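Local coordinates for protein hemoglobin subunit alpha (Isurus oxyrinchus, PDB 3MKB) that forms part of the tetrameric haemoglobin of the shortfin mako shark, binding haem and carrying oxygen in the blood together with the beta subunit, at the interface of chains A and B and the interface of chains A and C. Coordinates in Å, arbitrary orientation; residue numbers count along the deposited sequence, not the author numbering. Chains: chain A, Hemoglobin subunit alpha; chain B/C, Hemoglobin subunit beta.

Contact 1 and contact 2 lie about 29 Å apart, measured between the centres of their C-alpha atoms, and join one alpha subunit to two different beta subunits. Helix 97-112 of chain A links them: A:Asn97 at its start belongs to contact 1, and A:Ala110 near its end to contact 2. The beta helix 93-108 likewise serves both, through B:Leu95 in one copy and C:Val102 and C:His106 in the other. In haemoglobins an interface like contact 1 shifts during the quaternary change, whereas one like contact 2 stays largely fixed, so the shared helix connects a movable joint with a stable one.

Contact 1: the interface of chains A and B. Residues chain A 38, 41-42, 94-95, 97; chain B 37, 41, 89, 91-92, 95.
The sliding alpha1-beta2 interface of haemoglobin brings A:Tyr42, in the 3-10 helix 37-42, and A:Asp94, in the bend before helix 97-112, against B:Asp89 and B:Trp37. The phenol OH of A:Tyr42 donates to the carboxylate OD2 of B:Asp89 at 2.7 Å, meeting its anti lone pair, with ring and carboxylate planes 85° apart. The same phenol oxygen accepts the backbone N of A:Asp94 at 2.7 Å, which fixes the hydroxyl from within its own chain and leaves its O-H for chain B. A tyrosine-to-aspartate bond here is familiar from the deoxy, T-state arrangement but does not alone settle the quaternary state. On the beta side, the phenol OH of B:Tyr41 takes the backbone N of B:Asp89, and the backbone N of B:Gly91 steadies OD1 from above the carboxylate plane.

The side chain of A:Asp94, its CG anti to the backbone N (chi1 -175°), points into chain B. Its OD2 is gripped from opposite faces of the carboxylate plane: the hydroxyl OG of B:Ser92 donates at 2.6 Å, and the indole NE1 of B:Trp37 at 3.0 Å from well above that plane. The acceptor lies close to the indole plane, so the tryptophan uses its N-H edge while its face serves A:Pro95, whose CD sits 3.5 Å from B:Trp37 CE2 in a CH-pi contact. The two aspartates come near each other, OD2 of A:Asp94 lying 4.7 Å from OD2 of B:Asp89; any repulsion, if both are ionised, is probably eased by the donors on each. The amide of A:Asn97 meets B:Asp89 tip to tip, but its OD1 is modelled 2.9 Å from OD2, two acceptors facing each other, so the amide orientation is doubtful; turned over, ND2 would donate to OD2. Water 1 joins A:Ser41 OG to B:Tyr41 OH, and water 3, 2.9 Å from OD1 of A:Asp94, bridges that oxygen to the backbone O of B:Gly91.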
ATOM      1  N   GLY A  38      14.116   1.262  -1.632  1.00 30.80           N
ATOM      2  CA  GLY A  38      13.642   2.589  -2.080  1.00 30.26           C
ATOM      3  C   GLY A  38      13.824   3.538  -0.906  1.00 29.80           C
ATOM      4  O   GLY A  38      14.069   4.723  -1.102  1.00 30.00           O
ATOM      5  N   SER A  41      16.818   6.036  -0.290  1.00 30.42           N
ATOM      6  CA  SER A  41      16.851   7.275  -1.066  1.00 29.72           C
ATOM      7  C   SER A  41      16.910   8.518  -0.205  1.00 31.74           C
ATOM      8  O   SER A  41      17.437   9.535  -0.640  1.00 32.15           O
ATOM      9  CB  SER A  41      15.645   7.326  -1.998  1.00 29.42           C
ATOM     10  OG  SER A  41      14.420   7.526  -1.258  1.00 29.98           O
ATOM     11  N   TYR A  42      16.386   8.433   1.022  1.00 32.00           N
ATOM     12  CA  TYR A  42      16.426   9.513   2.017  1.00 31.69           C
ATOM     13  C   TYR A  42      17.747   9.743   2.720  1.00 32.76           C
ATOM     14  O   TYR A  42      17.906  10.771   3.386  1.00 33.76           O
ATOM     15  CB  TYR A  42      15.349   9.265   3.118  1.00 30.69           C
ATOM     16  CG  TYR A  42      13.970   9.348   2.524  1.00 31.07           C
ATOM     17  CD1 TYR A  42      13.394  10.602   2.248  1.00 28.93           C
ATOM     18  CD2 TYR A  42      13.270   8.186   2.188  1.00 28.51           C
ATOM     19  CE1 TYR A  42      12.172  10.705   1.670  1.00 30.67           C
ATOM     20  CE2 TYR A  42      12.030   8.249   1.590  1.00 32.32           C
ATOM     21  CZ  TYR A  42      11.476   9.529   1.313  1.00 30.85           C
ATOM     22  OH  TYR A  42      10.256   9.651   0.733  1.00 28.77           O
ATOM     23  N   ASP A  94       8.114  10.318   2.156  1.00 27.81           N
ATOM     24  CA  ASP A  94       6.837   9.808   1.653  1.00 28.64           C
ATOM     25  C   ASP A  94       6.189   8.874   2.713  1.00 29.16           C
ATOM     26  O   ASP A  94       6.833   7.965   3.238  1.00 26.60           O
ATOM     27  CB  ASP A  94       7.046   9.128   0.282  1.00 29.77           C
ATOM     28  CG  ASP A  94       5.749   8.679  -0.367  1.00 34.22           C
ATOM     29  OD1 ASP A  94       4.986   7.909   0.266  1.00 35.55           O
ATOM     30  OD2 ASP A  94       5.510   9.064  -1.528  1.00 36.00           O
ATOM     31  N   PRO A  95       4.924   9.176   3.093  1.00 30.97           N
ATOM     32  CA  PRO A  95       4.224   8.494   4.144  1.00 31.78           C
ATOM     33  C   PRO A  95       4.096   6.981   3.964  1.00 31.77           C
ATOM     34  O   PRO A  95       3.957   6.267   4.969  1.00 31.62           O
ATOM     35  CB  PRO A  95       2.810   9.159   4.163  1.00 32.25           C
ATOM     36  CG  PRO A  95       2.955  10.474   3.415  1.00 33.76           C
ATOM     37  CD  PRO A  95       4.148  10.281   2.490  1.00 30.75           C
ATOM     38  N   ASN A  97       6.275   5.100   3.678  1.00 29.96           N
ATOM     39  CA  ASN A  97       7.452   4.459   4.289  1.00 28.83           C
ATOM     40  C   ASN A  97       7.165   4.093   5.741  1.00 28.23           C
ATOM     41  O   ASN A  97       7.740   3.141   6.260  1.00 27.06           O
ATOM     42  CB  ASN A  97       8.674   5.381   4.272  1.00 27.30           C
ATOM     43  CG  ASN A  97       9.207   5.664   2.856  1.00 28.49           C
ATOM     44  OD1 ASN A  97       8.890   6.700   2.209  1.00 24.28           O
ATOM     45  ND2 ASN A  97      10.002   4.690   2.352  1.00 23.00           N
TER
ATOM     46  N   TRP B  37       5.122  16.711  -0.655  1.00 32.74           N
ATOM     47  CA  TRP B  37       6.432  16.143  -0.399  1.00 32.29           C
ATOM     48  C   TRP B  37       7.251  15.819  -1.672  1.00 33.77           C
ATOM     49  O   TRP B  37       8.502  15.819  -1.672  1.00 32.97           O
ATOM     50  CB  TRP B  37       6.301  14.964   0.582  1.00 32.43           C
ATOM     51  CG  TRP B  37       5.396  13.790   0.144  1.00 32.54           C
ATOM     52  CD1 TRP B  37       5.792  12.659  -0.542  1.00 30.39           C
ATOM     53  CD2 TRP B  37       3.971  13.647   0.367  1.00 31.69           C
ATOM     54  NE1 TRP B  37       4.710  11.832  -0.743  1.00 28.71           N
ATOM     55  CE2 TRP B  37       3.586  12.405  -0.181  1.00 32.54           C
ATOM     56  CE3 TRP B  37       3.000  14.435   1.013  1.00 32.18           C
ATOM     57  CZ2 TRP B  37       2.267  11.933  -0.115  1.00 32.54           C
ATOM     58  CZ3 TRP B  37       1.678  13.974   1.083  1.00 30.98           C
ATOM     59  CH2 TRP B  37       1.329  12.715   0.516  1.00 33.11           C
ATOM     60  N   TYR B  41      12.462  17.343  -4.560  1.00 44.30           N
ATOM     61  CA  TYR B  41      13.490  17.110  -5.562  1.00 44.00           C
ATOM     62  C   TYR B  41      13.702  18.222  -6.626  1.00 44.13           C
ATOM     63  O   TYR B  41      14.776  18.272  -7.271  1.00 43.71           O
ATOM     64  CB  TYR B  41      13.161  15.801  -6.291  1.00 42.57           C
ATOM     65  CG  TYR B  41      12.825  14.612  -5.408  1.00 40.89           C
ATOM     66  CD1 TYR B  41      13.816  13.884  -4.761  1.00 39.83           C
ATOM     67  CD2 TYR B  41      11.501  14.186  -5.266  1.00 41.97           C
ATOM     68  CE1 TYR B  41      13.484  12.748  -3.994  1.00 40.49           C
ATOM     69  CE2 TYR B  41      11.163  13.060  -4.499  1.00 39.73           C
ATOM     70  CZ  TYR B  41      12.146  12.345  -3.877  1.00 41.01           C
ATOM     71  OH  TYR B  41      11.821  11.241  -3.104  1.00 38.59           O
ATOM     72  N   ASP B  89      12.611   8.501  -4.172  1.00 28.48           N
ATOM     73  CA  ASP B  89      11.834   7.433  -3.540  1.00 27.44           C
ATOM     74  C   ASP B  89      10.892   6.740  -4.581  1.00 26.20           C
ATOM     75  O   ASP B  89       9.981   7.334  -5.103  1.00 25.75           O
ATOM     76  CB  ASP B  89      11.012   8.044  -2.391  1.00 28.27           C
ATOM     77  CG  ASP B  89      10.257   6.977  -1.565  1.00 30.47           C
ATOM     78  OD1 ASP B  89      10.213   5.818  -1.982  1.00 26.13           O
ATOM     79  OD2 ASP B  89       9.696   7.313  -0.487  1.00 24.45           O
ATOM     80  N   GLY B  91       8.591   4.652  -4.243  1.00 30.47           N
ATOM     81  CA  GLY B  91       7.257   4.634  -3.667  1.00 30.28           C
ATOM     82  C   GLY B  91       6.466   5.824  -4.074  1.00 29.79           C
ATOM     83  O   GLY B  91       5.240   5.762  -4.062  1.00 29.54           O
ATOM     84  N   SER B  92       7.151   6.894  -4.507  1.00 29.40           N
ATOM     85  CA  SER B  92       6.483   8.070  -5.019  1.00 28.96           C
ATOM     86  C   SER B  92       6.202   8.124  -6.504  1.00 27.67           C
ATOM     87  O   SER B  92       5.456   8.989  -6.920  1.00 27.52           O
ATOM     88  CB  SER B  92       7.219   9.363  -4.614  1.00 30.33           C
ATOM     89  OG  SER B  92       7.507   9.259  -3.211  1.00 38.50           O
ATOM     90  N   LEU B  95       2.625   8.474  -7.561  1.00 26.28           N
ATOM     91  CA  LEU B  95       1.946   9.727  -7.322  1.00 26.41           C
ATOM     92  C   LEU B  95       2.025  10.571  -8.612  1.00 27.53           C
ATOM     93  O   LEU B  95       1.067  11.287  -8.945  1.00 26.77           O
ATOM     94  CB  LEU B  95       2.584  10.493  -6.127  1.00 25.34           C
ATOM     95  CG  LEU B  95       2.658   9.614  -4.870  1.00 25.10           C
ATOM     96  CD1 LEU B  95       3.446  10.435  -3.824  1.00 24.45           C
ATOM     97  CD2 LEU B  95       1.232   9.133  -4.409  1.00 26.77           C
TER
HETATM   98  O   HOH W   1      13.980  10.350  -1.267  1.00 31.58           O
HETATM   99  O   HOH W   2      10.394   3.742  -0.096  1.00 32.40           O
HETATM  100  O   HOH W   3       3.431   6.587  -1.725  1.00 38.05           O

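Contact 2: the interface of chains A and C. Residues chain A 110, 113, 115-118, 121; chain C 30, 102, 106, 109.
Extended through its first two torsions (chi1 -179°) and bent at the third (chi3 -58°), the side chain of C:Arg30 turns its guanidinium towards A:Phe116 and A:His121. The imidazole of A:His121, with CG anti to the backbone N, presents its ND1 edge to the same group. NH2 of C:Arg30 donates to the backbone O of A:Phe116 at 3.0 Å in a nearly straight bond, and NH1 donates to A:His121 ND1, also at 3.0 Å. Both acceptors lie close to the guanidinium plane, and the imidazole is inclined only 25° to it; the two bonds leave different sides of the guanidinium and hold the flat group against turning. C:Val102 CG1 lies over a guanidinium face and also reaches the ring edge of A:Phe116, while packing 3.9 Å from A:Ala110 CB. A:Pro118 CG borders the start of the arginine chain, 3.9 Å from C:Arg30 CA. A leucine in place of C:Arg30 would probably leave the A:Phe116 carbonyl and A:His121 ND1 without their donors and the imidazole freer to turn.

The ring of C:His106 lies edge-on to the chain A backbone, with CD2 and CE1 modelled against the carbonyl oxygens of A:Ala110 and A:Phe116; turning the ring over would probably put nitrogens there, so its assignment is doubtful. Beyond it, water 5 joins the side-chain amine NZ of C:Lys109, at 2.7 Å, to the backbone oxygens of A:Ala110 and A:Leu113. This is the alpha1-beta1 type of packing interface: the end of helix 97-112 of the alpha subunit, the following loop and the start of helix 118-135 rest on helices 20-34 and 93-108 of the beta subunit.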
ATOM      1  N   ALA A 110      10.387  -9.912  16.945  1.00 26.91           N
ATOM      2  CA  ALA A 110      10.139 -11.327  16.804  1.00 27.77           C
ATOM      3  C   ALA A 110      11.446 -12.069  16.840  1.00 28.90           C
ATOM      4  O   ALA A 110      11.485 -13.211  17.292  1.00 29.09           O
ATOM      5  CB  ALA A 110       9.412 -11.619  15.469  1.00 25.61           C
ATOM      6  N   LEU A 113      12.678 -11.076  21.186  1.00 36.80           N
ATOM      7  CA  LEU A 113      11.950 -11.254  22.425  1.00 38.96           C
ATOM      8  C   LEU A 113      11.687 -12.756  22.666  1.00 39.88           C
ATOM      9  O   LEU A 113      11.312 -13.505  21.729  1.00 39.21           O
ATOM     10  CB  LEU A 113      10.632 -10.473  22.383  1.00 37.96           C
ATOM     11  CG  LEU A 113      10.586  -9.008  22.806  1.00 40.55           C
ATOM     12  CD1 LEU A 113      11.863  -8.342  22.443  1.00 43.58           C
ATOM     13  CD2 LEU A 113       9.354  -8.267  22.170  1.00 39.75           C
ATOM     14  N   GLU A 115       9.243 -13.772  24.209  1.00 39.90           N
ATOM     15  CA  GLU A 115       7.851 -13.968  23.942  1.00 38.18           C
ATOM     16  C   GLU A 115       7.303 -12.922  22.909  1.00 37.04           C
ATOM     17  O   GLU A 115       7.409 -11.725  23.084  1.00 37.54           O
ATOM     18  CB  GLU A 115       7.103 -13.968  25.290  1.00 39.79           C
ATOM     19  CG  GLU A 115       7.789 -14.798  26.464  1.00 37.94           C
ATOM     20  CD  GLU A 115       7.378 -16.290  26.442  1.00 42.20           C
ATOM     21  OE1 GLU A 115       7.629 -16.922  25.423  1.00 41.25           O
ATOM     22  OE2 GLU A 115       6.813 -16.838  27.438  1.00 44.13           O
ATOM     23  N   PHE A 116       6.727 -13.387  21.818  1.00 34.99           N
ATOM     24  CA  PHE A 116       6.135 -12.472  20.818  1.00 33.87           C
ATOM     25  C   PHE A 116       4.986 -13.350  20.344  1.00 33.11           C
ATOM     26  O   PHE A 116       5.050 -14.104  19.366  1.00 32.66           O
ATOM     27  CB  PHE A 116       7.153 -12.059  19.728  1.00 33.63           C
ATOM     28  CG  PHE A 116       6.696 -10.893  18.875  1.00 32.54           C
ATOM     29  CD1 PHE A 116       6.648  -9.598  19.394  1.00 30.90           C
ATOM     30  CD2 PHE A 116       6.356 -11.080  17.544  1.00 30.89           C
ATOM     31  CE1 PHE A 116       6.252  -8.526  18.573  1.00 28.65           C
ATOM     32  CE2 PHE A 116       5.930 -10.003  16.736  1.00 28.13           C
ATOM     33  CZ  PHE A 116       5.892  -8.726  17.267  1.00 31.29           C
ATOM     34  N   SER A 117       3.902 -13.252  21.098  1.00 33.05           N
ATOM     35  CA  SER A 117       2.710 -14.000  20.819  1.00 32.51           C
ATOM     36  C   SER A 117       1.874 -13.130  19.868  1.00 31.66           C
ATOM     37  O   SER A 117       2.135 -11.926  19.721  1.00 30.96           O
ATOM     38  CB  SER A 117       1.930 -14.229  22.120  1.00 33.24           C
ATOM     39  OG  SER A 117       1.398 -13.013  22.530  1.00 29.44           O
ATOM     40  N   PRO A 118       0.871 -13.745  19.209  1.00 31.69           N
ATOM     41  CA  PRO A 118      -0.049 -12.974  18.420  1.00 31.49           C
ATOM     42  C   PRO A 118      -0.719 -11.821  19.202  1.00 31.64           C
ATOM     43  O   PRO A 118      -0.897 -10.758  18.623  1.00 29.90           O
ATOM     44  CB  PRO A 118      -1.060 -14.018  17.947  1.00 32.09           C
ATOM     45  CG  PRO A 118      -0.315 -15.259  17.930  1.00 31.98           C
ATOM     46  CD  PRO A 118       0.593 -15.199  19.096  1.00 32.56           C
ATOM     47  N   HIS A 121       2.134  -9.006  19.600  1.00 32.08           N
ATOM     48  CA  HIS A 121       2.306  -8.443  18.264  1.00 30.89           C
ATOM     49  C   HIS A 121       1.136  -7.521  17.900  1.00 30.14           C
ATOM     50  O   HIS A 121       1.331  -6.412  17.369  1.00 28.61           O
ATOM     51  CB  HIS A 121       2.399  -9.673  17.340  1.00 31.08           C
ATOM     52  CG  HIS A 121       2.501  -9.361  15.882  1.00 31.14           C
ATOM     53  ND1 HIS A 121       2.651 -10.359  14.949  1.00 30.03           N
ATOM     54  CD2 HIS A 121       2.458  -8.197  15.189  1.00 32.06           C
ATOM     55  CE1 HIS A 121       2.666  -9.829  13.736  1.00 32.31           C
ATOM     56  NE2 HIS A 121       2.549  -8.521  13.856  1.00 30.55           N
TER
ATOM     57  N   ARG C  30      -1.650 -16.410  13.962  1.00 32.70           N
ATOM     58  CA  ARG C  30      -1.206 -15.059  14.127  1.00 31.41           C
ATOM     59  C   ARG C  30      -1.949 -14.086  13.259  1.00 32.63           C
ATOM     60  O   ARG C  30      -2.381 -13.003  13.729  1.00 32.67           O
ATOM     61  CB  ARG C  30       0.308 -14.961  13.844  1.00 32.04           C
ATOM     62  CG  ARG C  30       0.914 -13.534  14.006  1.00 28.60           C
ATOM     63  CD  ARG C  30       2.488 -13.603  13.793  1.00 31.20           C
ATOM     64  NE  ARG C  30       3.086 -14.533  14.744  1.00 30.01           N
ATOM     65  CZ  ARG C  30       3.481 -14.195  15.975  1.00 32.39           C
ATOM     66  NH1 ARG C  30       3.356 -12.937  16.397  1.00 35.28           N
ATOM     67  NH2 ARG C  30       4.000 -15.115  16.789  1.00 30.17           N
ATOM     68  N   VAL C 102       7.174 -13.467  10.201  1.00 26.27           N
ATOM     69  CA  VAL C 102       7.278 -13.299  11.666  1.00 26.49           C
ATOM     70  C   VAL C 102       7.578 -14.668  12.315  1.00 26.43           C
ATOM     71  O   VAL C 102       8.370 -14.718  13.244  1.00 26.27           O
ATOM     72  CB  VAL C 102       6.049 -12.604  12.257  1.00 26.58           C
ATOM     73  CG1 VAL C 102       6.003 -12.708  13.853  1.00 28.00           C
ATOM     74  CG2 VAL C 102       6.062 -11.126  11.845  1.00 26.22           C
ATOM     75  N   HIS C 106      10.966 -15.914  14.534  1.00 27.77           N
ATOM     76  CA  HIS C 106      10.827 -16.567  15.829  1.00 28.92           C
ATOM     77  C   HIS C 106      11.635 -17.885  15.846  1.00 28.92           C
ATOM     78  O   HIS C 106      12.167 -18.281  16.871  1.00 29.93           O
ATOM     79  CB  HIS C 106       9.306 -16.769  16.161  1.00 29.66           C
ATOM     80  CG  HIS C 106       8.857 -16.002  17.391  1.00 35.08           C
ATOM     81  ND1 HIS C 106       7.794 -16.385  18.180  1.00 36.51           N
ATOM     82  CD2 HIS C 106       9.441 -14.968  18.036  1.00 37.17           C
ATOM     83  CE1 HIS C 106       7.689 -15.559  19.198  1.00 42.88           C
ATOM     84  NE2 HIS C 106       8.680 -14.683  19.131  1.00 42.24           N
ATOM     85  N   LYS C 109      15.681 -16.567  14.877  1.00 28.85           N
ATOM     86  CA  LYS C 109      16.366 -15.628  15.776  1.00 28.63           C
ATOM     87  C   LYS C 109      17.449 -14.830  15.044  1.00 28.84           C
ATOM     88  O   LYS C 109      17.234 -14.402  13.925  1.00 28.41           O
ATOM     89  CB  LYS C 109      16.918 -16.351  17.013  1.00 29.83           C
ATOM     90  CG  LYS C 109      15.927 -17.247  17.736  1.00 32.93           C
ATOM     91  CD  LYS C 109      14.615 -16.530  18.114  1.00 33.18           C
ATOM     92  CE  LYS C 109      13.961 -17.304  19.290  1.00 36.97           C
ATOM     93  NZ  LYS C 109      12.474 -17.144  19.399  1.00 35.04           N
TER
HETATM   94  O   HOH W   4      10.249 -15.963  21.041  1.00 32.75           O
HETATM   95  O   HOH W   5      12.600 -14.430  19.653  1.00 45.73           O